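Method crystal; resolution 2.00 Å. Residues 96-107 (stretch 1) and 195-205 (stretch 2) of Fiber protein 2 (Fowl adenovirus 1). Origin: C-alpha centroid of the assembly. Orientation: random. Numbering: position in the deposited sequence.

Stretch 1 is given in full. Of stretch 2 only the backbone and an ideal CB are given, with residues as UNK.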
# COMPACT_ATOMS: atom_id res chain seq x y z
N SER A 96 -0.77 2.23 27.48
CA SER A 96 -0.74 0.92 28.14
C SER A 96 -2.10 0.44 28.65
O SER A 96 -2.30 -0.77 28.80
CB SER A 96 0.30 0.92 29.29
OG SER A 96 0.13 2.04 30.14
N ASN A 97 -3.03 1.37 28.90
CA ASN A 97 -4.41 1.03 29.26
C ASN A 97 -5.37 0.84 28.08
O ASN A 97 -6.59 0.78 28.28
CB ASN A 97 -4.99 2.06 30.26
CG ASN A 97 -5.27 3.43 29.64
OD1 ASN A 97 -4.51 3.94 28.81
ND2 ASN A 97 -6.35 4.07 30.10
N ILE A 98 -4.83 0.71 26.86
CA ILE A 98 -5.68 0.54 25.68
C ILE A 98 -6.12 -0.93 25.56
O ILE A 98 -5.34 -1.85 25.85
CB ILE A 98 -5.00 1.16 24.37
CG1 ILE A 98 -6.05 1.81 23.47
CG2 ILE A 98 -4.18 0.15 23.61
CD1 ILE A 98 -6.70 3.01 24.09
N SER A 99 -7.38 -1.12 25.18
CA SER A 99 -7.93 -2.44 24.94
C SER A 99 -7.41 -3.06 23.64
O SER A 99 -7.26 -2.36 22.63
CB SER A 99 -9.47 -2.37 24.87
OG SER A 99 -10.03 -3.62 24.45
N MET A 100 -7.16 -4.38 23.68
CA MET A 100 -6.79 -5.14 22.49
C MET A 100 -7.89 -5.09 21.43
O MET A 100 -7.62 -5.35 20.26
CB MET A 100 -6.50 -6.59 22.85
CG MET A 100 -5.11 -6.83 23.42
SD MET A 100 -3.76 -6.48 22.25
CE MET A 100 -3.97 -7.80 21.08
N THR A 101 -9.12 -4.78 21.85
CA THR A 101 -10.24 -4.61 20.93
C THR A 101 -10.01 -3.43 19.99
O THR A 101 -10.70 -3.29 18.97
CB THR A 101 -11.61 -4.45 21.65
OG1 THR A 101 -11.62 -3.26 22.41
CG2 THR A 101 -11.91 -5.63 22.56
N SER A 102 -9.04 -2.59 20.30
CA SER A 102 -8.67 -1.51 19.41
C SER A 102 -7.95 -2.02 18.13
O SER A 102 -7.77 -1.24 17.18
CB SER A 102 -7.80 -0.50 20.15
OG SER A 102 -8.41 -0.06 21.35
N PHE A 103 -7.58 -3.30 18.10
CA PHE A 103 -6.88 -3.86 16.96
C PHE A 103 -7.65 -4.95 16.22
O PHE A 103 -7.11 -5.60 15.32
CB PHE A 103 -5.47 -4.30 17.40
CG PHE A 103 -4.76 -3.22 18.07
CD1 PHE A 103 -4.14 -2.21 17.32
CD2 PHE A 103 -4.82 -3.08 19.45
CE1 PHE A 103 -3.54 -1.15 17.95
CE2 PHE A 103 -4.22 -2.00 20.08
CZ PHE A 103 -3.59 -1.03 19.32
N GLU A 104 -8.92 -5.09 16.58
CA GLU A 104 -9.82 -5.97 15.88
C GLU A 104 -10.18 -5.31 14.55
O GLU A 104 -10.63 -4.17 14.53
CB GLU A 104 -11.09 -6.18 16.67
CG GLU A 104 -12.04 -7.21 16.07
CD GLU A 104 -13.42 -7.25 16.76
OE1 GLU A 104 -13.56 -6.66 17.87
OE2 GLU A 104 -14.32 -7.90 16.19
N PRO A 105 -10.01 -6.05 13.45
CA PRO A 105 -10.45 -5.52 12.16
C PRO A 105 -11.97 -5.57 12.02
O PRO A 105 -12.62 -6.47 12.57
CB PRO A 105 -9.79 -6.47 11.18
CG PRO A 105 -9.73 -7.79 11.95
CD PRO A 105 -9.40 -7.38 13.33
N ALA A 106 -12.53 -4.61 11.29
CA ALA A 106 -13.97 -4.62 11.02
C ALA A 106 -14.38 -5.86 10.27
O ALA A 106 -13.58 -6.48 9.57
CB ALA A 106 -14.40 -3.32 10.26
N ARG A 107 -15.64 -6.24 10.41
CA ARG A 107 -16.22 -7.34 9.65
C ARG A 107 -15.96 -7.01 8.19
O ARG A 107 -16.12 -5.86 7.80
CB ARG A 107 -17.74 -7.39 9.89
CG ARG A 107 -18.50 -8.63 9.37
CD ARG A 107 -20.06 -8.36 9.22
NE ARG A 107 -20.47 -8.27 7.79
CZ ARG A 107 -21.19 -7.29 7.24
NH1 ARG A 107 -21.67 -6.27 7.94
NH2 ARG A 107 -21.47 -7.34 5.95
N UNK A 195 -3.42 -2.45 5.28
CA UNK A 195 -4.35 -1.48 5.84
C UNK A 195 -5.79 -1.96 5.65
O UNK A 195 -6.18 -2.52 4.60
CB UNK A 195 -4.15 -0.11 5.19
N UNK A 196 -6.59 -1.78 6.69
CA UNK A 196 -8.02 -2.12 6.63
C UNK A 196 -8.76 -1.32 7.70
O UNK A 196 -8.13 -0.77 8.62
CB UNK A 196 -8.24 -3.62 6.83
N UNK A 197 -10.08 -1.19 7.53
CA UNK A 197 -10.90 -0.65 8.58
C UNK A 197 -10.87 -1.50 9.84
O UNK A 197 -10.95 -2.72 9.78
CB UNK A 197 -12.34 -0.50 8.08
N UNK A 198 -10.75 -0.81 10.97
CA UNK A 198 -10.88 -1.38 12.30
C UNK A 198 -12.35 -1.39 12.69
O UNK A 198 -13.09 -0.52 12.28
CB UNK A 198 -10.05 -0.60 13.32
N UNK A 199 -12.74 -2.36 13.53
CA UNK A 199 -14.10 -2.42 14.14
C UNK A 199 -14.46 -1.14 14.88
O UNK A 199 -15.60 -0.73 14.88
CB UNK A 199 -14.20 -3.60 15.11
N UNK A 200 -13.49 -0.48 15.49
CA UNK A 200 -13.79 0.74 16.25
C UNK A 200 -12.57 1.62 16.38
O UNK A 200 -11.46 1.14 16.20
CB UNK A 200 -14.33 0.39 17.64
N UNK A 201 -12.76 2.89 16.72
CA UNK A 201 -11.66 3.76 17.13
C UNK A 201 -11.07 3.20 18.45
O UNK A 201 -11.68 2.33 19.08
CB UNK A 201 -12.14 5.20 17.30
N UNK A 202 -9.86 3.63 18.82
CA UNK A 202 -9.27 3.04 20.04
C UNK A 202 -10.10 3.26 21.33
O UNK A 202 -10.60 4.35 21.54
CB UNK A 202 -7.87 3.63 20.25
N UNK A 203 -10.24 2.20 22.14
CA UNK A 203 -10.94 2.26 23.45
C UNK A 203 -10.05 1.73 24.57
O UNK A 203 -9.36 0.71 24.40
CB UNK A 203 -12.24 1.46 23.40
N UNK A 204 -10.10 2.40 25.72
CA UNK A 204 -9.41 1.94 26.94
C UNK A 204 -10.11 0.74 27.56
O UNK A 204 -11.30 0.52 27.33
CB UNK A 204 -9.33 3.07 27.97
N UNK A 205 -9.35 -0.03 28.34
CA UNK A 205 -9.89 -1.17 29.08
C UNK A 205 -10.76 -0.65 30.23
O UNK A 205 -10.52 0.46 30.75
OXT UNK A 205 -11.72 -1.34 30.63
CB UNK A 205 -8.77 -2.06 29.61

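Position 195 lies in a strand. Nothing of stretch 1 comes within 5.5 Å of its ideal CB, so stretch 1 sets no preference. The residue is Thr-195, which makes no contact here.

At position 196 CA-to-CB points toward stretch 1, and the ideal CB is 5.4 Å from Pro-105 CB. A modest apolar side chain would fill that gap. Cys-196 does so, with SG 4.0 Å from Pro-105 CB.

Position 197 has phi -62°, a value proline allows. Its CB points sideways beside Ala-106, which offers a methyl, so small apolar residues suit. Its O accepts a hydrogen bond from Ala-106 N (2.9 Å). The residue is Pro-197, its CB 4.1 Å from Ala-106 CB. Water 2 donates to Pro-197 O (3.0 Å) and Ala-106 O (2.8 Å).

Position 198 pairs with Pro-105 in a single bridge. CA-to-CB points away overall, though CB touches stretch 1. Its ideal CB is 3.8 Å from Glu-104 O, so a small residue is an easy fit; stretch 1 leaves room for others. Ala-198 CB lies 3.9 Å from Glu-104 O, and its CA makes a CA-H...O contact with Glu-104 O (3.6 Å).

At position 199 the backbone N donates to Glu-104 O (3.0 Å), which argues against proline. The ideal CB is 3.7 Å from that same Glu-104 O; again a small side chain fits. Ala-199 CB lies 4.1 Å from Glu-104 CD.

Position 200 has an extended backbone and a sideways CB. Stretch 1 offers the Glu-104 carboxylate and Thr-101 O, so a long donor, lysine or arginine, would suit. Arg-200 reaches both through NH1: a salt bridge to Glu-104 OE1 (2.9 Å) and a hydrogen bond to Thr-101 O (3.0 Å). Both acceptors lie at the guanidinium edge.

Position 201 points away, and many residues would do. It is Ala-201.

Position 202 has phi -60°, again compatible with proline. Its ideal CB is 4.1 Å from Ile-98 CD1 and 3.9 Å from Ser-102 OG. A compact apolar residue suits. Pro-202 packs its CB 4.2 Å from Ile-98 CD1.

At position 203 the backbone is held twice: N donates to Ser-102 OG (3.0 Å), and O accepts from Ser-99 N (2.8 Å). Phi -126° suits a beta-branched residue, valine, isoleucine or threonine. Val-203 brings CG2 to 3.3 Å from Thr-101 OG1.

Position 204 bridges to Ile-98. Ile-98 CD1 and the Asn-97 amide are near, so threonine, valine or a polar residue could fit. Thr-204 sets CG2 4.0 Å from Ile-98 CD1 and 3.3 Å from Asn-97 ND2.

Position 205 ends the chain in a carboxylate. Its N donates to Asn-97 O (2.9 Å). Several apolar residues could cover Ser-99. Val-205 does, with CG1 3.7 Å from Ser-99 CA.

Stretch 2 (195-205) TCPAARAPVTV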
# COMPACT_ATOMS: atom_id res chain seq x y z
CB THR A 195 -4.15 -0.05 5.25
OG1 THR A 195 -2.82 0.39 5.50
CG2 THR A 195 -5.10 0.97 5.87
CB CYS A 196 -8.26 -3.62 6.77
SG CYS A 196 -7.92 -4.36 8.40
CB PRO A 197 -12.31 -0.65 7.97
CG PRO A 197 -12.05 -0.59 6.48
CD PRO A 197 -10.87 -1.48 6.32
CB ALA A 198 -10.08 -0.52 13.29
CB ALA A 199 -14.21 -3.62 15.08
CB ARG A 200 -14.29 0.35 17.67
CG ARG A 200 -13.30 -0.52 18.43
CD ARG A 200 -13.88 -1.12 19.66
NE ARG A 200 -14.96 -2.06 19.36
CZ ARG A 200 -14.80 -3.30 18.93
NH1 ARG A 200 -13.62 -3.86 18.74
NH2 ARG A 200 -15.87 -4.03 18.71
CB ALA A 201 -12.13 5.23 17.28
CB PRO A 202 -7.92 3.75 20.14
CG PRO A 202 -7.61 4.15 18.69
CD PRO A 202 -8.94 4.57 18.17
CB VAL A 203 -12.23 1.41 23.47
CG1 VAL A 203 -13.35 2.15 22.81
CG2 VAL A 203 -12.00 0.04 22.82
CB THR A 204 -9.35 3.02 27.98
OG1 THR A 204 -10.67 3.54 28.18
CG2 THR A 204 -8.42 4.12 27.55
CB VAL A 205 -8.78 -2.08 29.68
CG1 VAL A 205 -7.96 -2.75 28.58
CG2 VAL A 205 -7.87 -1.26 30.61
O HOH W 1 -10.92 -2.16 16.30
O HOH W 2 -11.73 -4.99 8.06
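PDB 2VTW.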